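Local structure of anaphase-promoting complex subunit cut9 (Schizosaccharomyces pombe, 2XPI) at residues A[421-426]-A[452-457]; A[447-452]-A[478-483]; A[484-489]-A[523-528]; A[496-501]-A[516-521]. The protein forms part of the anaphase-promoting complex/cyclosome, an E3 ubiquitin ligase that controls progression through mitosis and G1, and uses TPR repeats to dimerise and to bind hcn1. All coordinates share one frame; numbering follows the deposited sequence.

Interaction 1 of 4, residues A[421-426]-A[452-457]; sequences GEHDQA and MQLGNI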
loop_
_atom_site.group_PDB
_atom_site.type_symbol
_atom_site.label_atom_id
_atom_site.label_comp_id
_atom_site.label_asym_id
_atom_site.label_seq_id
_atom_site.Cartn_x
_atom_site.Cartn_y
_atom_site.Cartn_z
ATOM N N GLY A 421 39.898 6.768 -15.024
ATOM C CA GLY A 421 41.212 6.545 -14.450
ATOM C C GLY A 421 41.193 6.456 -12.938
ATOM O O GLY A 421 42.219 6.532 -12.310
ATOM N N GLU A 422 40.024 6.289 -12.342
ATOM C CA GLU A 422 39.935 6.166 -10.890
ATOM C C GLU A 422 40.100 4.718 -10.443
ATOM O O GLU A 422 39.137 4.062 -10.034
ATOM C CB GLU A 422 38.591 6.680 -10.408
ATOM C CG GLU A 422 38.685 7.542 -9.198
ATOM C CD GLU A 422 38.509 8.981 -9.562
ATOM O OE1 GLU A 422 37.676 9.253 -10.462
ATOM O OE2 GLU A 422 39.204 9.830 -8.961
ATOM N N HIS A 423 41.326 4.226 -10.521
ATOM C CA HIS A 423 41.599 2.819 -10.302
ATOM C C HIS A 423 41.107 2.264 -8.971
ATOM O O HIS A 423 40.473 1.221 -8.957
ATOM C CB HIS A 423 43.090 2.518 -10.489
ATOM C CG HIS A 423 43.647 3.078 -11.753
ATOM N ND1 HIS A 423 43.062 2.855 -12.983
ATOM C CD2 HIS A 423 44.714 3.882 -11.979
ATOM C CE1 HIS A 423 43.753 3.486 -13.914
ATOM N NE2 HIS A 423 44.762 4.114 -13.331
ATOM N N ASP A 424 41.402 2.929 -7.862
ATOM C CA ASP A 424 41.035 2.400 -6.545
ATOM C C ASP A 424 39.532 2.222 -6.337
ATOM O O ASP A 424 39.062 1.213 -5.774
ATOM C CB ASP A 424 41.606 3.279 -5.446
ATOM C CG ASP A 424 43.079 3.056 -5.251
ATOM O OD1 ASP A 424 43.752 3.935 -4.654
ATOM O OD2 ASP A 424 43.558 1.993 -5.713
ATOM N N GLN A 425 38.778 3.209 -6.798
ATOM C CA GLN A 425 37.343 3.143 -6.700
ATOM C C GLN A 425 36.805 2.108 -7.653
ATOM O O GLN A 425 35.807 1.454 -7.342
ATOM C CB GLN A 425 36.737 4.505 -6.951
ATOM C CG GLN A 425 37.366 5.536 -6.058
ATOM C CD GLN A 425 36.453 6.677 -5.742
ATOM O OE1 GLN A 425 35.352 6.483 -5.231
ATOM N NE2 GLN A 425 36.907 7.892 -6.034
ATOM N N ALA A 426 37.456 1.941 -8.802
ATOM C CA ALA A 426 37.022 0.923 -9.750
ATOM C C ALA A 426 37.170 -0.437 -9.103
ATOM O O ALA A 426 36.238 -1.261 -9.139
ATOM C CB ALA A 426 37.812 0.987 -11.008
ATOM N N MET A 452 46.349 -4.393 -13.993
ATOM C CA MET A 452 47.317 -4.109 -15.043
ATOM C C MET A 452 47.619 -2.618 -15.136
ATOM O O MET A 452 48.782 -2.224 -15.200
ATOM C CB MET A 452 46.827 -4.625 -16.385
ATOM C CG MET A 452 47.154 -6.066 -16.578
ATOM S SD MET A 452 46.965 -6.588 -18.272
ATOM C CE MET A 452 45.276 -7.167 -18.248
ATOM N N GLN A 453 46.569 -1.799 -15.135
ATOM C CA GLN A 453 46.705 -0.345 -15.155
ATOM C C GLN A 453 47.625 0.160 -14.055
ATOM O O GLN A 453 48.441 1.041 -14.279
ATOM C CB GLN A 453 45.343 0.306 -14.966
ATOM C CG GLN A 453 44.323 -0.169 -15.935
ATOM C CD GLN A 453 44.679 0.229 -17.332
ATOM O OE1 GLN A 453 44.734 1.419 -17.646
ATOM N NE2 GLN A 453 44.934 -0.762 -18.191
ATOM N N LEU A 454 47.479 -0.390 -12.860
ATOM C CA LEU A 454 48.272 0.050 -11.729
ATOM C C LEU A 454 49.709 -0.454 -11.817
ATOM O O LEU A 454 50.588 0.011 -11.086
ATOM C CB LEU A 454 47.642 -0.434 -10.426
ATOM C CG LEU A 454 46.297 0.211 -10.127
ATOM C CD1 LEU A 454 45.722 -0.289 -8.815
ATOM C CD2 LEU A 454 46.447 1.721 -10.114
ATOM N N GLY A 455 49.937 -1.419 -12.700
ATOM C CA GLY A 455 51.225 -2.072 -12.772
ATOM C C GLY A 455 51.429 -3.271 -11.853
ATOM O O GLY A 455 52.560 -3.730 -11.717
ATOM N N ASN A 456 50.377 -3.787 -11.217
ATOM C CA ASN A 456 50.525 -5.013 -10.432
ATOM C C ASN A 456 50.299 -6.216 -11.324
ATOM O O ASN A 456 49.216 -6.779 -11.361
ATOM C CB ASN A 456 49.581 -5.061 -9.225
ATOM C CG ASN A 456 49.465 -3.721 -8.519
ATOM O OD1 ASN A 456 50.298 -2.836 -8.715
ATOM N ND2 ASN A 456 48.420 -3.556 -7.701
ATOM N N ILE A 457 51.330 -6.598 -12.059
ATOM C CA ILE A 457 51.267 -7.734 -12.968
ATOM C C ILE A 457 51.102 -9.043 -12.210
ATOM O O ILE A 457 50.447 -9.955 -12.690
ATOM C CB ILE A 457 52.550 -7.837 -13.837
ATOM C CG1 ILE A 457 53.490 -6.658 -13.558
ATOM C CG2 ILE A 457 52.203 -7.923 -15.313
ATOM C CD1 ILE A 457 54.169 -6.702 -12.181
#
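The helix-to-helix turns of two successive tetratricopeptide repeats meet here, where H423, in the first turn of helix 423-435 in TPR 10, packs on Q453 and L454 at the end of helix 442-454 in TPR 11. The imidazole carries the contact. With CG set opposite its own carbonyl carbon (chi1 -49°), the ring reaches across to the neighbouring helix. CB of Q453 lies over one face in a CH-pi contact, 4.1 Å from the centroid of the H423 ring and 28° off its normal. On the opposite face lies a backbone oxygen, G421 O, 3.5 Å above the plane of the H423 ring, so the imidazole is sandwiched between its own turn and the next repeat. L454 slides past the histidine in the reverse direction, and its CD2 methyl comes obliquely to within 3.3 Å of H423 CD2. An imidazole suits the place because its carbon surface can accept such aliphatic neighbours while ND1 lies close to the side-chain amide of Q450 on helix 442-454. Q453 contributes only the root of its chain to the ring, and its polar end can stay at the exposed surface. Glycine suits both turns: G421 and G455 take positive phi in Schellman motifs that end the preceding helices, and E422 and N456 then occupy N-cap positions. Such tight turns between paired antiparallel helices are a hallmark of the TPR fold.

Interaction 2 of 4, residues A[447-452]-A[478-483]; sequences LGMQHM and LNELGV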
loop_
_atom_site.group_PDB
_atom_site.type_symbol
_atom_site.label_atom_id
_atom_site.label_comp_id
_atom_site.label_asym_id
_atom_site.label_seq_id
_atom_site.Cartn_x
_atom_site.Cartn_y
_atom_site.Cartn_z
ATOM N N LEU A 447 38.923 -7.080 -12.500
ATOM C CA LEU A 447 39.924 -6.838 -11.472
ATOM C C LEU A 447 41.339 -6.984 -12.068
ATOM O O LEU A 447 42.225 -6.209 -11.754
ATOM C CB LEU A 447 39.749 -7.801 -10.293
ATOM C CG LEU A 447 39.036 -7.418 -8.985
ATOM C CD1 LEU A 447 38.871 -5.917 -8.845
ATOM C CD2 LEU A 447 37.693 -8.129 -8.856
ATOM N N GLY A 448 41.538 -7.977 -12.928
ATOM C CA GLY A 448 42.820 -8.175 -13.576
ATOM C C GLY A 448 43.227 -6.987 -14.442
ATOM O O GLY A 448 44.355 -6.495 -14.346
ATOM N N MET A 449 42.302 -6.523 -15.281
ATOM C CA MET A 449 42.546 -5.426 -16.210
ATOM C C MET A 449 42.848 -4.130 -15.500
ATOM O O MET A 449 43.662 -3.317 -15.964
ATOM C CB MET A 449 41.338 -5.221 -17.106
ATOM C CG MET A 449 41.054 -6.423 -18.018
ATOM S SD MET A 449 39.488 -6.190 -18.874
ATOM C CE MET A 449 39.880 -4.618 -19.650
ATOM N N GLN A 450 42.190 -3.935 -14.372
ATOM C CA GLN A 450 42.365 -2.724 -13.604
ATOM C C GLN A 450 43.703 -2.770 -12.865
ATOM O O GLN A 450 44.364 -1.737 -12.715
ATOM C CB GLN A 450 41.197 -2.556 -12.630
ATOM C CG GLN A 450 40.918 -1.130 -12.270
ATOM C CD GLN A 450 40.620 -0.301 -13.486
ATOM O OE1 GLN A 450 41.066 0.839 -13.603
ATOM N NE2 GLN A 450 39.886 -0.875 -14.417
ATOM N N HIS A 451 44.111 -3.960 -12.411
ATOM C CA HIS A 451 45.414 -4.109 -11.760
ATOM C C HIS A 451 46.590 -4.036 -12.739
ATOM O O HIS A 451 47.694 -3.644 -12.369
ATOM C CB HIS A 451 45.476 -5.367 -10.903
ATOM C CG HIS A 451 44.852 -5.199 -9.548
ATOM N ND1 HIS A 451 45.387 -4.378 -8.576
ATOM C CD2 HIS A 451 43.733 -5.738 -9.007
ATOM C CE1 HIS A 451 44.622 -4.417 -7.499
ATOM N NE2 HIS A 451 43.614 -5.235 -7.735
ATOM N N MET A 452 46.349 -4.393 -13.993
ATOM C CA MET A 452 47.317 -4.109 -15.043
ATOM C C MET A 452 47.619 -2.618 -15.136
ATOM O O MET A 452 48.782 -2.224 -15.200
ATOM C CB MET A 452 46.827 -4.625 -16.385
ATOM C CG MET A 452 47.154 -6.066 -16.578
ATOM S SD MET A 452 46.965 -6.588 -18.272
ATOM C CE MET A 452 45.276 -7.167 -18.248
ATOM N N LEU A 478 41.484 -13.697 -23.118
ATOM C CA LEU A 478 42.679 -14.145 -23.835
ATOM C C LEU A 478 43.514 -12.946 -24.243
ATOM O O LEU A 478 44.736 -12.982 -24.200
ATOM C CB LEU A 478 42.314 -14.998 -25.049
ATOM C CG LEU A 478 41.618 -16.322 -24.711
ATOM C CD1 LEU A 478 41.136 -17.008 -25.971
ATOM C CD2 LEU A 478 42.533 -17.241 -23.914
ATOM N N ASN A 479 42.852 -11.870 -24.628
ATOM C CA ASN A 479 43.577 -10.638 -24.853
ATOM C C ASN A 479 44.328 -10.196 -23.600
ATOM O O ASN A 479 45.497 -9.885 -23.660
ATOM C CB ASN A 479 42.666 -9.515 -25.354
ATOM C CG ASN A 479 43.428 -8.222 -25.573
ATOM O OD1 ASN A 479 43.606 -7.432 -24.652
ATOM N ND2 ASN A 479 43.918 -8.025 -26.781
ATOM N N GLU A 480 43.655 -10.184 -22.457
ATOM C CA GLU A 480 44.292 -9.736 -21.222
ATOM C C GLU A 480 45.440 -10.651 -20.774
ATOM O O GLU A 480 46.464 -10.181 -20.293
ATOM C CB GLU A 480 43.258 -9.555 -20.110
ATOM C CG GLU A 480 42.109 -8.642 -20.487
ATOM C CD GLU A 480 42.566 -7.256 -20.937
ATOM O OE1 GLU A 480 43.435 -6.670 -20.259
ATOM O OE2 GLU A 480 42.056 -6.746 -21.967
ATOM N N LEU A 481 45.276 -11.956 -20.917
ATOM C CA LEU A 481 46.367 -12.870 -20.619
ATOM C C LEU A 481 47.553 -12.610 -21.556
ATOM O O LEU A 481 48.711 -12.831 -21.189
ATOM C CB LEU A 481 45.900 -14.311 -20.779
ATOM C CG LEU A 481 45.120 -14.883 -19.609
ATOM C CD1 LEU A 481 44.345 -16.120 -20.053
ATOM C CD2 LEU A 481 46.081 -15.184 -18.464
ATOM N N GLY A 482 47.249 -12.131 -22.762
ATOM C CA GLY A 482 48.261 -11.876 -23.769
ATOM C C GLY A 482 49.041 -10.607 -23.493
ATOM O O GLY A 482 50.239 -10.552 -23.730
ATOM N N VAL A 483 48.358 -9.587 -22.991
ATOM C CA VAL A 483 49.012 -8.349 -22.597
ATOM C C VAL A 483 49.946 -8.575 -21.402
ATOM O O VAL A 483 50.878 -7.809 -21.163
ATOM C CB VAL A 483 47.982 -7.265 -22.254
ATOM C CG1 VAL A 483 48.663 -6.064 -21.618
ATOM C CG2 VAL A 483 47.245 -6.850 -23.509
#
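This is a buried side-by-side contact between the first helices of TPR 11 and TPR 12, in which M449 of helix 442-454 meets E480 of helix 475-487 and M452 meets V483. The two axes pass 10.6 Å apart and run in much the same direction, 30° from parallel, a spacing that leaves room for long side chains between them. E480 fills it. Its chain is bent at chi2 (-56°), and the carboxylate end lies against M449, which it crosses at about a right angle. The approach is along the methylene part of the methionine as well as its sulfur: E480 CG stands 3.5 Å from M449 CG and 3.9 Å from M449 SD. Farther along the helices, M452 reaches over to V483, where SD meets CG1 of V483 at 3.8 Å. The unbranched, flexible chain of methionine lets M449 lie against the glutamate and M452 reach the branched valine. Although E480 is buried, both of its oxygens have hydrogen-bonding partners, and OE1 is bound to a polar side chain of another protein's chain. That chain also packs on M449 and V483, consistent with the binding of hcn1 by TPR repeats 8 and 10-13. M452 also touches A460 and L464 of helix 457-470, so the paired first helices adjoin both the bound chain and the second helix of TPR 11.

Interaction 3 of 4, residues A[484-489]-A[523-528]; sequences VAFNKS and GHAYRK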
loop_
_atom_site.group_PDB
_atom_site.type_symbol
_atom_site.label_atom_id
_atom_site.label_comp_id
_atom_site.label_asym_id
_atom_site.label_seq_id
_atom_site.Cartn_x
_atom_site.Cartn_y
_atom_site.Cartn_z
ATOM N N VAL A 484 49.695 -9.647 -20.669
ATOM C CA VAL A 484 50.473 -9.972 -19.489
ATOM C C VAL A 484 51.713 -10.740 -19.913
ATOM O O VAL A 484 52.810 -10.448 -19.460
ATOM C CB VAL A 484 49.605 -10.756 -18.448
ATOM C CG1 VAL A 484 50.416 -11.760 -17.661
ATOM C CG2 VAL A 484 48.899 -9.788 -17.528
ATOM N N ALA A 485 51.548 -11.707 -20.803
ATOM C CA ALA A 485 52.697 -12.442 -21.307
ATOM C C ALA A 485 53.631 -11.492 -22.038
ATOM O O ALA A 485 54.828 -11.644 -21.991
ATOM C CB ALA A 485 52.251 -13.546 -22.225
ATOM N N PHE A 486 53.067 -10.505 -22.719
ATOM C CA PHE A 486 53.851 -9.508 -23.423
ATOM C C PHE A 486 54.556 -8.583 -22.434
ATOM O O PHE A 486 55.642 -8.089 -22.709
ATOM C CB PHE A 486 52.946 -8.715 -24.378
ATOM C CG PHE A 486 53.634 -7.570 -25.078
ATOM C CD1 PHE A 486 53.810 -6.351 -24.441
ATOM C CD2 PHE A 486 54.078 -7.701 -26.378
ATOM C CE1 PHE A 486 54.444 -5.284 -25.084
ATOM C CE2 PHE A 486 54.709 -6.637 -27.035
ATOM C CZ PHE A 486 54.885 -5.429 -26.378
ATOM N N ASN A 487 53.949 -8.352 -21.279
ATOM C CA ASN A 487 54.551 -7.485 -20.273
ATOM C C ASN A 487 55.690 -8.149 -19.509
ATOM O O ASN A 487 56.694 -7.506 -19.214
ATOM C CB ASN A 487 53.494 -6.895 -19.347
ATOM C CG ASN A 487 52.807 -5.711 -19.969
ATOM O OD1 ASN A 487 53.434 -4.923 -20.673
ATOM N ND2 ASN A 487 51.509 -5.584 -19.738
ATOM N N LYS A 488 55.545 -9.437 -19.210
ATOM C CA LYS A 488 56.717 -10.273 -18.998
ATOM C C LYS A 488 57.347 -10.259 -20.387
ATOM O O LYS A 488 56.887 -9.528 -21.259
ATOM C CB LYS A 488 56.291 -11.680 -18.589
ATOM C CG LYS A 488 54.958 -11.699 -17.850
ATOM C CD LYS A 488 54.879 -12.791 -16.784
ATOM C CE LYS A 488 53.570 -12.707 -15.990
ATOM N NZ LYS A 488 53.550 -13.588 -14.777
ATOM N N SER A 489 58.379 -11.030 -20.660
ATOM C CA SER A 489 58.813 -11.009 -22.053
ATOM C C SER A 489 58.596 -12.331 -22.772
ATOM O O SER A 489 59.518 -12.907 -23.340
ATOM C CB SER A 489 60.240 -10.495 -22.194
ATOM O OG SER A 489 60.207 -9.085 -22.383
ATOM N N GLY A 523 50.291 -7.460 -33.492
ATOM C CA GLY A 523 51.330 -6.749 -34.217
ATOM C C GLY A 523 52.517 -6.317 -33.369
ATOM O O GLY A 523 53.648 -6.309 -33.847
ATOM N N HIS A 524 52.262 -5.945 -32.113
ATOM C CA HIS A 524 53.317 -5.533 -31.181
ATOM C C HIS A 524 54.136 -6.724 -30.689
ATOM O O HIS A 524 55.333 -6.611 -30.464
ATOM C CB HIS A 524 52.735 -4.779 -29.982
ATOM C CG HIS A 524 52.523 -3.319 -30.228
ATOM N ND1 HIS A 524 51.271 -2.748 -30.293
ATOM C CD2 HIS A 524 53.403 -2.315 -30.437
ATOM C CE1 HIS A 524 51.387 -1.455 -30.525
ATOM N NE2 HIS A 524 52.673 -1.164 -30.611
ATOM N N ALA A 525 53.485 -7.867 -30.508
ATOM C CA ALA A 525 54.204 -9.086 -30.176
ATOM C C ALA A 525 55.153 -9.445 -31.313
ATOM O O ALA A 525 56.269 -9.878 -31.084
ATOM C CB ALA A 525 53.229 -10.224 -29.910
ATOM N N TYR A 526 54.708 -9.244 -32.544
ATOM C CA TYR A 526 55.484 -9.600 -33.726
ATOM C C TYR A 526 56.711 -8.721 -33.933
ATOM O O TYR A 526 57.758 -9.221 -34.337
ATOM C CB TYR A 526 54.617 -9.536 -34.981
ATOM C CG TYR A 526 53.697 -10.720 -35.237
ATOM C CD1 TYR A 526 52.481 -10.535 -35.894
ATOM C CD2 TYR A 526 54.049 -12.015 -34.862
ATOM C CE1 TYR A 526 51.636 -11.590 -36.160
ATOM C CE2 TYR A 526 53.203 -13.094 -35.133
ATOM C CZ TYR A 526 51.990 -12.866 -35.781
ATOM O OH TYR A 526 51.110 -13.903 -36.055
ATOM N N ARG A 527 56.605 -7.415 -33.697
ATOM C CA ARG A 527 57.796 -6.584 -33.861
ATOM C C ARG A 527 58.826 -6.921 -32.797
ATOM O O ARG A 527 60.025 -6.771 -33.015
ATOM C CB ARG A 527 57.484 -5.092 -33.846
ATOM C CG ARG A 527 56.553 -4.677 -32.753
ATOM C CD ARG A 527 56.402 -3.170 -32.731
ATOM N NE ARG A 527 57.456 -2.551 -31.940
ATOM C CZ ARG A 527 57.396 -2.393 -30.621
ATOM N NH1 ARG A 527 56.328 -2.810 -29.942
ATOM N NH2 ARG A 527 58.413 -1.823 -29.979
ATOM N N LYS A 528 58.351 -7.378 -31.642
ATOM C CA LYS A 528 59.237 -7.801 -30.566
ATOM C C LYS A 528 60.050 -9.005 -31.000
ATOM O O LYS A 528 61.236 -9.080 -30.726
ATOM C CB LYS A 528 58.437 -8.154 -29.324
ATOM C CG LYS A 528 57.940 -6.954 -28.556
ATOM C CD LYS A 528 59.051 -6.326 -27.737
ATOM C CE LYS A 528 58.979 -4.836 -27.885
ATOM N NZ LYS A 528 58.807 -4.528 -29.345
#
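F486, near the end of helix 475-487 in TPR 12, presses its ring against the backbone and side chains of H524, A525 and K528 on helix 516-528 in TPR 13. The first kind of contact is between aromatic edge and carbonyl. H524 O lies near the plane of the F486 ring, 3.5 Å from CE2, so the slightly positive rim of C-H groups faces a partly negative oxygen. This approach is probably favourable; the same oxygen also accepts a weak backbone bond from K528 N. Apolar contacts make up the second kind. The K528 chain crosses the ring at about a right angle and brings CG obliquely to 3.6 Å from F486 CE2, while CB of H524 is 4.0 Å from that same F486 CE2. A525 offers its methyl, with CB 4.4 Å from F486 CD2, and the smallness of alanine lets the ring come close to the helix backbone. A flat apolar ring fits here, offering C-H edge to a carbonyl and carbon surface to aliphatic chains; with CG anti to the backbone N (chi1 175°) it extends to helix 516-528. M491 of helix 491-507 touches both F486 and K528. Beside the contact, the R527 guanidinium pairs with an acidic side chain of another protein's chain, whose apolar side chains pack on F486 and H524. First helices packed side by side and lining a surface for a protein ligand are typical of the TPR superhelix.

Interaction 4 of 4, residues A[496-501]-A[516-521]; sequences NHFQNA and AATWAN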
loop_
_atom_site.group_PDB
_atom_site.type_symbol
_atom_site.label_atom_id
_atom_site.label_comp_id
_atom_site.label_asym_id
_atom_site.label_seq_id
_atom_site.Cartn_x
_atom_site.Cartn_y
_atom_site.Cartn_z
ATOM N N ASN A 496 50.256 -16.449 -29.114
ATOM C CA ASN A 496 49.288 -17.541 -29.056
ATOM C C ASN A 496 47.963 -17.074 -28.463
ATOM O O ASN A 496 46.886 -17.403 -28.961
ATOM C CB ASN A 496 49.847 -18.722 -28.259
ATOM C CG ASN A 496 51.136 -19.278 -28.858
ATOM O OD1 ASN A 496 51.965 -19.840 -28.142
ATOM N ND2 ASN A 496 51.310 -19.127 -30.174
ATOM N N HIS A 497 48.050 -16.290 -27.396
ATOM C CA HIS A 497 46.860 -15.773 -26.753
ATOM C C HIS A 497 46.099 -14.813 -27.655
ATOM O O HIS A 497 44.896 -14.976 -27.848
ATOM C CB HIS A 497 47.206 -15.138 -25.413
ATOM C CG HIS A 497 47.368 -16.136 -24.313
ATOM N ND1 HIS A 497 48.268 -15.976 -23.282
ATOM C CD2 HIS A 497 46.741 -17.316 -24.085
ATOM C CE1 HIS A 497 48.185 -17.011 -22.463
ATOM N NE2 HIS A 497 47.263 -17.836 -22.925
ATOM N N PHE A 498 46.786 -13.825 -28.216
ATOM C CA PHE A 498 46.154 -12.939 -29.193
ATOM C C PHE A 498 45.523 -13.667 -30.373
ATOM O O PHE A 498 44.413 -13.327 -30.790
ATOM C CB PHE A 498 47.140 -11.906 -29.704
ATOM C CG PHE A 498 47.685 -11.036 -28.633
ATOM C CD1 PHE A 498 46.860 -10.571 -27.628
ATOM C CD2 PHE A 498 49.018 -10.691 -28.615
ATOM C CE1 PHE A 498 47.350 -9.773 -26.645
ATOM C CE2 PHE A 498 49.508 -9.892 -27.629
ATOM C CZ PHE A 498 48.677 -9.433 -26.642
ATOM N N GLN A 499 46.222 -14.658 -30.919
ATOM C CA GLN A 499 45.690 -15.393 -32.063
ATOM C C GLN A 499 44.413 -16.141 -31.696
ATOM O O GLN A 499 43.536 -16.342 -32.531
ATOM C CB GLN A 499 46.732 -16.350 -32.648
ATOM C CG GLN A 499 47.672 -15.703 -33.641
ATOM C CD GLN A 499 48.890 -16.573 -33.963
ATOM O OE1 GLN A 499 49.668 -16.252 -34.871
ATOM N NE2 GLN A 499 49.060 -17.672 -33.220
ATOM N N ASN A 500 44.305 -16.547 -30.437
ATOM C CA ASN A 500 43.126 -17.272 -29.992
ATOM C C ASN A 500 41.947 -16.387 -29.638
ATOM O O ASN A 500 40.802 -16.798 -29.796
ATOM C CB ASN A 500 43.467 -18.222 -28.856
ATOM C CG ASN A 500 43.478 -19.652 -29.311
ATOM O OD1 ASN A 500 44.505 -20.173 -29.743
ATOM N ND2 ASN A 500 42.315 -20.289 -29.266
ATOM N N ALA A 501 42.222 -15.180 -29.156
ATOM C CA ALA A 501 41.172 -14.189 -28.989
ATOM C C ALA A 501 40.520 -13.982 -30.349
ATOM O O ALA A 501 39.315 -14.137 -30.492
ATOM C CB ALA A 501 41.748 -12.878 -28.481
ATOM N N ALA A 516 40.294 -4.026 -32.614
ATOM C CA ALA A 516 41.436 -3.465 -33.306
ATOM C C ALA A 516 42.636 -3.483 -32.359
ATOM O O ALA A 516 43.786 -3.585 -32.790
ATOM C CB ALA A 516 41.131 -2.057 -33.771
ATOM N N ALA A 517 42.366 -3.399 -31.059
ATOM C CA ALA A 517 43.435 -3.358 -30.077
ATOM C C ALA A 517 44.140 -4.710 -29.991
ATOM O O ALA A 517 45.357 -4.777 -29.806
ATOM C CB ALA A 517 42.902 -2.946 -28.734
ATOM N N THR A 518 43.376 -5.788 -30.133
ATOM C CA THR A 518 43.964 -7.125 -30.154
ATOM C C THR A 518 44.854 -7.337 -31.387
ATOM O O THR A 518 45.966 -7.844 -31.269
ATOM C CB THR A 518 42.885 -8.218 -30.053
ATOM O OG1 THR A 518 42.213 -8.069 -28.807
ATOM C CG2 THR A 518 43.486 -9.602 -30.106
ATOM N N TRP A 519 44.367 -6.931 -32.557
ATOM C CA TRP A 519 45.145 -7.017 -33.788
ATOM C C TRP A 519 46.448 -6.250 -33.644
ATOM O O TRP A 519 47.524 -6.772 -33.919
ATOM C CB TRP A 519 44.353 -6.446 -34.956
ATOM C CG TRP A 519 43.426 -7.422 -35.580
ATOM C CD1 TRP A 519 42.063 -7.410 -35.523
ATOM C CD2 TRP A 519 43.790 -8.578 -36.349
ATOM N NE1 TRP A 519 41.555 -8.480 -36.222
ATOM C CE2 TRP A 519 42.594 -9.207 -36.745
ATOM C CE3 TRP A 519 45.012 -9.133 -36.752
ATOM C CZ2 TRP A 519 42.581 -10.375 -37.518
ATOM C CZ3 TRP A 519 44.997 -10.293 -37.533
ATOM C CH2 TRP A 519 43.786 -10.899 -37.900
ATOM N N ALA A 520 46.349 -5.000 -33.205
ATOM C CA ALA A 520 47.544 -4.207 -32.983
ATOM C C ALA A 520 48.383 -4.887 -31.912
ATOM O O ALA A 520 49.594 -4.946 -32.047
ATOM C CB ALA A 520 47.199 -2.794 -32.595
ATOM N N ASN A 521 47.751 -5.426 -30.869
ATOM C CA ASN A 521 48.505 -6.191 -29.876
ATOM C C ASN A 521 49.338 -7.305 -30.517
ATOM O O ASN A 521 50.528 -7.444 -30.250
ATOM C CB ASN A 521 47.593 -6.791 -28.794
ATOM C CG ASN A 521 47.056 -5.749 -27.827
ATOM O OD1 ASN A 521 47.484 -4.594 -27.835
ATOM N ND2 ASN A 521 46.113 -6.156 -26.983
#
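F498, T518 and N521 dominate this buried join between successive tetratricopeptide repeats, in which the second helix of TPR 12, 491-507, packs on the first helix of TPR 13, 516-528. The segment axes pass 9.4 Å apart and are roughly antiparallel, at 148°. F498 gives up the most surface. Its ring receives the CB of N521 over one face, a CH-pi contact 3.7 Å from the F498 centroid and 16° off the normal. Asparagine can play two parts at once: its aliphatic CB meets the phenylalanine while the amide serves another molecule, OD1 and ND2 both bonding to the backbone of another protein's chain. That chain also packs on F498, so both residues of the CH-pi pair adjoin it, consistent with the part these repeats play in binding hcn1. T518 works one turn earlier. Being branched at CB, it has a methyl to spare for helix 491-507: chi1 of -62° places CG2 anti to the backbone N, where it meets A501. Alanine at 501 is small enough to accept that methyl, and T518 CG2 settles 4.0 Å from A501 CB and 3.9 Å from F498 O.

How the interactions relate
Following the chain from the N terminus, interaction 1 closes a loop of 25 intervening residues between TPR 10 and TPR 11. Interaction 2 opens before that loop has closed, shares M452 with it, and spans another 25 residues to TPR 12, so the two cross. Interaction 3 then starts on helix 475-487, which interaction 2 also uses, and reaches TPR 13 after 33 residues. Interaction 4, with 14 residues between its segments, is nested inside that loop and shares helix 516-528 with it. M452 SD packs on V484 CG2 at 3.8 Å, connecting interaction 3 to interactions 1 and 2. Together the four contacts tie TPR 10 through TPR 13 into one continuous stack.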